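Local coordinates for peptidase M16 C-terminal domain-containing protein (Enterococcus faecalis, PDB 3D3Y) that is of unknown function but belongs to the M16 metallopeptidase family and probably carries an inactive peptidase domain, at residues Asn236-Glu248 against Lys408-Gly420. Numbering follows the deposited sequence.
Sequences NQPIRNVIEERTE and KRLELQAIFFLEG
Glu411 opens strand 411-421 by laying CG against CG2 of Ile239, the two side chains crossing at about a right angle. At Leu412, CD2 packs on CD1 of Ile243, 3.9 Å away. Gln413 is buried, bends at chi2 and brings its amide beside the Arg240 backbone N and O; its CB sits over one face of the Arg240 guanidinium, which also makes a cation-pi contact with Tyr162. Gln413 and Ala414 both face Ala260 on the neighbouring strand, a classic beta bulge, and the two strands run parallel from Glu244 and Ala414 onward. Glu244 N donates a hydrogen bond to Gln413 O (3.0 Å), tilted 32° from the carbonyl plane, whereas Ile415 N to Glu244 O (2.9 Å) lies in plane. Ile415 CD1 touches Ile243 CG2 and the carboxylate carbon of Glu245. On the other face, the Phe416 ring, with CG anti to the backbone N (chi1 179°), meets the Glu248 carboxylate at its edge, the planes 88° apart. Phe417 CD2 lies 3.6 Å from Thr247 CG2, side by side. Leu418 CD1 reaches Glu248 CB, and Glu419 N closes the pairing on Glu248 O (2.7 Å). Six backbone bonds thus join outermost strand 244-251 to strand 411-421 of a mixed sheet, while acidic side chains find polar partners beyond this pairing: Glu245 OE1 with Arg326, Glu248 OE1 hydrogen-bonded to Tyr153 OH, Glu419 with Arg249, and Glu244 with Arg246 along its own strand.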
loop_
_atom_site.group_PDB
_atom_site.type_symbol
_atom_site.label_atom_id
_atom_site.label_comp_id
_atom_site.label_asym_id
_atom_site.label_seq_id
_atom_site.Cartn_x
_atom_site.Cartn_y
_atom_site.Cartn_z
ATOM N N ASN A 236 6.532 5.921 13.662
ATOM C CA ASN A 236 6.147 5.853 15.062
ATOM C C ASN A 236 5.809 7.264 15.589
ATOM O O ASN A 236 6.292 8.281 15.067
ATOM C CB ASN A 236 7.305 5.220 15.870
ATOM C CG ASN A 236 7.008 5.139 17.349
ATOM O OD1 ASN A 236 6.093 4.409 17.767
ATOM N ND2 ASN A 236 7.766 5.904 18.162
ATOM N N GLN A 237 4.988 7.329 16.626
ATOM C CA GLN A 237 4.668 8.613 17.260
ATOM C C GLN A 237 4.368 8.346 18.717
ATOM O O GLN A 237 4.003 7.211 19.066
ATOM C CB GLN A 237 3.454 9.248 16.592
ATOM C CG GLN A 237 2.233 8.346 16.545
ATOM C CD GLN A 237 1.015 9.069 15.971
ATOM O OE1 GLN A 237 1.142 9.931 15.097
ATOM N NE2 GLN A 237 -0.165 8.719 16.467
ATOM N N PRO A 238 4.524 9.364 19.581
ATOM C CA PRO A 238 4.193 9.140 20.985
ATOM C C PRO A 238 2.717 8.825 21.214
ATOM O O PRO A 238 1.837 9.326 20.475
ATOM C CB PRO A 238 4.548 10.476 21.649
ATOM C CG PRO A 238 5.441 11.162 20.695
ATOM C CD PRO A 238 5.004 10.738 19.348
ATOM N N ILE A 239 2.471 7.976 22.217
ATOM C CA ILE A 239 1.151 7.792 22.807
ATOM C C ILE A 239 0.740 9.091 23.523
ATOM O O ILE A 239 1.525 9.646 24.298
ATOM C CB ILE A 239 1.153 6.613 23.794
ATOM C CG1 ILE A 239 1.332 5.294 23.032
ATOM C CG2 ILE A 239 -0.152 6.534 24.553
ATOM C CD1 ILE A 239 2.342 4.380 23.660
ATOM N N ARG A 240 -0.469 9.565 23.226
ATOM C CA ARG A 240 -1.094 10.700 23.902
ATOM C C ARG A 240 -1.892 10.163 25.096
ATOM O O ARG A 240 -2.531 9.105 25.014
ATOM C CB ARG A 240 -2.076 11.424 22.963
ATOM C CG ARG A 240 -1.504 12.099 21.690
ATOM C CD ARG A 240 -2.521 11.981 20.496
ATOM N NE ARG A 240 -2.235 10.843 19.612
ATOM C CZ ARG A 240 -3.022 10.396 18.621
ATOM N NH1 ARG A 240 -2.630 9.347 17.911
ATOM N NH2 ARG A 240 -4.203 10.958 18.337
ATOM N N ASN A 241 -1.892 10.897 26.200
ATOM C CA ASN A 241 -2.673 10.454 27.353
ATOM C C ASN A 241 -4.168 10.716 27.251
ATOM O O ASN A 241 -4.968 10.051 27.922
ATOM C CB ASN A 241 -2.061 10.927 28.676
ATOM C CG ASN A 241 -0.898 10.030 29.118
ATOM O OD1 ASN A 241 -1.067 8.804 29.287
ATOM N ND2 ASN A 241 0.288 10.621 29.281
ATOM N N VAL A 242 -4.560 11.627 26.369
ATOM C CA VAL A 242 -5.969 11.903 26.169
ATOM C C VAL A 242 -6.383 11.382 24.779
ATOM O O VAL A 242 -5.652 11.578 23.803
ATOM C CB VAL A 242 -6.249 13.420 26.322
ATOM C CG1 VAL A 242 -7.689 13.766 25.957
ATOM C CG2 VAL A 242 -5.944 13.889 27.751
ATOM N N ILE A 243 -7.524 10.706 24.693
ATOM C CA ILE A 243 -8.089 10.311 23.397
ATOM C C ILE A 243 -8.680 11.515 22.643
ATOM O O ILE A 243 -9.465 12.262 23.220
ATOM C CB ILE A 243 -9.163 9.239 23.591
ATOM C CG1 ILE A 243 -8.498 7.959 24.112
ATOM C CG2 ILE A 243 -9.948 8.973 22.286
ATOM C CD1 ILE A 243 -9.370 7.093 24.963
ATOM N N GLU A 244 -8.295 11.713 21.377
ATOM C CA GLU A 244 -8.934 12.749 20.543
ATOM C C GLU A 244 -10.169 12.199 19.840
ATOM O O GLU A 244 -10.103 11.182 19.154
ATOM C CB GLU A 244 -7.957 13.334 19.513
ATOM C CG GLU A 244 -6.835 14.172 20.140
ATOM C CD GLU A 244 -7.324 15.461 20.837
ATOM O OE1 GLU A 244 -6.768 15.756 21.920
ATOM O OE2 GLU A 244 -8.237 16.170 20.321
ATOM N N GLU A 245 -11.298 12.887 20.003
ATOM C CA GLU A 245 -12.561 12.500 19.366
ATOM C C GLU A 245 -12.985 13.629 18.436
ATOM O O GLU A 245 -13.015 14.811 18.848
ATOM C CB GLU A 245 -13.635 12.274 20.428
ATOM C CG GLU A 245 -13.136 11.481 21.630
ATOM C CD GLU A 245 -14.235 11.049 22.609
ATOM O OE1 GLU A 245 -15.428 11.017 22.228
ATOM O OE2 GLU A 245 -13.891 10.715 23.770
ATOM N N ARG A 246 -13.209 13.301 17.165
ATOM C CA ARG A 246 -13.694 14.286 16.208
ATOM C C ARG A 246 -15.009 13.792 15.616
ATOM O O ARG A 246 -15.199 12.584 15.431
ATOM C CB ARG A 246 -12.672 14.560 15.097
ATOM C CG ARG A 246 -11.275 15.000 15.602
ATOM C CD ARG A 246 -11.190 16.497 15.864
ATOM N NE ARG A 246 -9.808 16.952 16.033
ATOM C CZ ARG A 246 -9.144 16.881 17.181
ATOM N NH1 ARG A 246 -9.744 16.375 18.268
ATOM N NH2 ARG A 246 -7.885 17.323 17.256
ATOM N N THR A 247 -15.905 14.727 15.312
ATOM C CA THR A 247 -17.186 14.406 14.668
ATOM C C THR A 247 -17.423 15.309 13.467
ATOM O O THR A 247 -17.087 16.501 13.503
ATOM C CB THR A 247 -18.363 14.606 15.624
ATOM O OG1 THR A 247 -18.109 13.908 16.854
ATOM C CG2 THR A 247 -19.662 14.075 14.995
ATOM N N GLU A 248 -17.983 14.734 12.405
ATOM C CA GLU A 248 -18.460 15.509 11.274
ATOM C C GLU A 248 -19.877 15.074 10.973
ATOM O O GLU A 248 -20.210 13.894 11.095
ATOM C CB GLU A 248 -17.563 15.325 10.048
ATOM C CG GLU A 248 -16.126 15.804 10.261
ATOM C CD GLU A 248 -15.247 15.652 9.032
ATOM O OE1 GLU A 248 -15.784 15.380 7.938
ATOM O OE2 GLU A 248 -14.004 15.785 9.175
ATOM N N LYS A 408 -3.262 -5.911 25.876
ATOM C CA LYS A 408 -2.878 -4.955 26.928
ATOM C C LYS A 408 -2.028 -3.807 26.387
ATOM O O LYS A 408 -2.105 -2.687 26.897
ATOM C CB LYS A 408 -2.150 -5.659 28.089
ATOM C CG LYS A 408 -3.082 -6.498 28.976
ATOM C CD LYS A 408 -2.282 -7.401 29.935
ATOM C CE LYS A 408 -3.225 -8.322 30.715
ATOM N NZ LYS A 408 -2.436 -9.403 31.399
ATOM N N ARG A 409 -1.216 -4.084 25.367
ATOM C CA ARG A 409 -0.373 -3.038 24.737
ATOM C C ARG A 409 -1.170 -2.018 23.946
ATOM O O ARG A 409 -0.771 -0.867 23.823
ATOM C CB ARG A 409 0.621 -3.685 23.791
ATOM C CG ARG A 409 1.763 -4.299 24.531
ATOM C CD ARG A 409 2.679 -5.074 23.600
ATOM N NE ARG A 409 3.724 -5.740 24.386
ATOM C CZ ARG A 409 5.027 -5.643 24.142
ATOM N NH1 ARG A 409 5.464 -4.905 23.121
ATOM N NH2 ARG A 409 5.883 -6.291 24.926
ATOM N N LEU A 410 -2.278 -2.474 23.376
ATOM C CA LEU A 410 -3.182 -1.648 22.593
ATOM C C LEU A 410 -3.586 -0.456 23.398
ATOM O O LEU A 410 -3.934 -0.604 24.560
ATOM C CB LEU A 410 -4.453 -2.436 22.302
ATOM C CG LEU A 410 -5.026 -2.249 20.925
ATOM C CD1 LEU A 410 -4.099 -3.051 20.040
ATOM C CD2 LEU A 410 -6.427 -2.808 20.825
ATOM N N GLU A 411 -3.592 0.718 22.786
ATOM C CA GLU A 411 -3.973 1.926 23.492
ATOM C C GLU A 411 -4.815 2.802 22.577
ATOM O O GLU A 411 -4.314 3.307 21.572
ATOM C CB GLU A 411 -2.724 2.700 23.904
ATOM C CG GLU A 411 -3.003 3.956 24.667
ATOM C CD GLU A 411 -3.276 3.712 26.158
ATOM O OE1 GLU A 411 -3.823 4.634 26.808
ATOM O OE2 GLU A 411 -2.939 2.621 26.674
ATOM N N LEU A 412 -6.080 2.994 22.940
ATOM C CA LEU A 412 -6.993 3.843 22.135
ATOM C C LEU A 412 -6.470 5.264 22.095
ATOM O O LEU A 412 -5.993 5.793 23.125
ATOM C CB LEU A 412 -8.436 3.766 22.666
ATOM C CG LEU A 412 -9.542 4.538 21.944
ATOM C CD1 LEU A 412 -9.602 4.151 20.460
ATOM C CD2 LEU A 412 -10.905 4.326 22.636
ATOM N N GLN A 413 -6.505 5.866 20.898
ATOM C CA GLN A 413 -5.931 7.199 20.664
ATOM C C GLN A 413 -6.865 8.190 19.974
ATOM O O GLN A 413 -6.800 9.397 20.227
ATOM C CB GLN A 413 -4.620 7.091 19.860
ATOM C CG GLN A 413 -3.421 6.460 20.663
ATOM C CD GLN A 413 -2.898 7.362 21.771
ATOM O OE1 GLN A 413 -3.413 7.360 22.914
ATOM N NE2 GLN A 413 -1.880 8.143 21.454
ATOM N N ALA A 414 -7.732 7.699 19.098
ATOM C CA ALA A 414 -8.581 8.604 18.344
ATOM C C ALA A 414 -9.896 7.920 18.019
ATOM O O ALA A 414 -9.947 6.711 17.840
ATOM C CB ALA A 414 -7.851 9.085 17.063
ATOM N N ILE A 415 -10.964 8.701 17.972
ATOM C CA ILE A 415 -12.269 8.190 17.590
ATOM C C ILE A 415 -12.815 9.197 16.580
ATOM O O ILE A 415 -12.844 10.413 16.854
ATOM C CB ILE A 415 -13.265 8.185 18.787
ATOM C CG1 ILE A 415 -12.845 7.201 19.875
ATOM C CG2 ILE A 415 -14.724 7.928 18.294
ATOM C CD1 ILE A 415 -13.555 7.437 21.184
ATOM N N PHE A 416 -13.249 8.712 15.421
ATOM C CA PHE A 416 -13.874 9.598 14.458
ATOM C C PHE A 416 -15.300 9.138 14.236
ATOM O O PHE A 416 -15.548 7.949 13.979
ATOM C CB PHE A 416 -13.111 9.622 13.120
ATOM C CG PHE A 416 -13.757 10.520 12.088
ATOM C CD1 PHE A 416 -13.599 11.896 12.150
ATOM C CD2 PHE A 416 -14.596 9.983 11.106
ATOM C CE1 PHE A 416 -14.233 12.730 11.208
ATOM C CE2 PHE A 416 -15.243 10.800 10.162
ATOM C CZ PHE A 416 -15.066 12.172 10.215
ATOM N N PHE A 417 -16.226 10.081 14.348
ATOM C CA PHE A 417 -17.650 9.823 14.218
ATOM C C PHE A 417 -18.220 10.642 13.054
ATOM O O PHE A 417 -18.198 11.877 13.071
ATOM C CB PHE A 417 -18.319 10.174 15.555
ATOM C CG PHE A 417 -19.824 9.968 15.600
ATOM C CD1 PHE A 417 -20.424 8.875 14.987
ATOM C CD2 PHE A 417 -20.626 10.867 16.306
ATOM C CE1 PHE A 417 -21.813 8.667 15.072
ATOM C CE2 PHE A 417 -22.024 10.682 16.383
ATOM C CZ PHE A 417 -22.612 9.563 15.770
ATOM N N LEU A 418 -18.696 9.951 12.018
ATOM C CA LEU A 418 -19.338 10.634 10.901
ATOM C C LEU A 418 -20.817 10.469 11.124
ATOM O O LEU A 418 -21.352 9.369 10.959
ATOM C CB LEU A 418 -18.912 10.069 9.534
ATOM C CG LEU A 418 -19.389 10.819 8.275
ATOM C CD1 LEU A 418 -18.642 12.168 8.118
ATOM C CD2 LEU A 418 -19.140 9.989 7.067
ATOM N N GLU A 419 -21.464 11.566 11.527
ATOM C CA GLU A 419 -22.798 11.492 12.063
ATOM C C GLU A 419 -23.819 11.902 11.028
ATOM O O GLU A 419 -23.786 13.032 10.506
ATOM C CB GLU A 419 -22.927 12.351 13.323
ATOM C CG GLU A 419 -24.332 12.313 13.946
ATOM C CD GLU A 419 -24.412 13.069 15.279
ATOM O OE1 GLU A 419 -23.851 14.171 15.354
ATOM O OE2 GLU A 419 -25.029 12.546 16.238
ATOM N N GLY A 420 -24.732 10.978 10.738
ATOM C CA GLY A 420 -25.755 11.220 9.751
ATOM C C GLY A 420 -26.744 12.255 10.235
ATOM O O GLY A 420 -27.177 12.214 11.391
#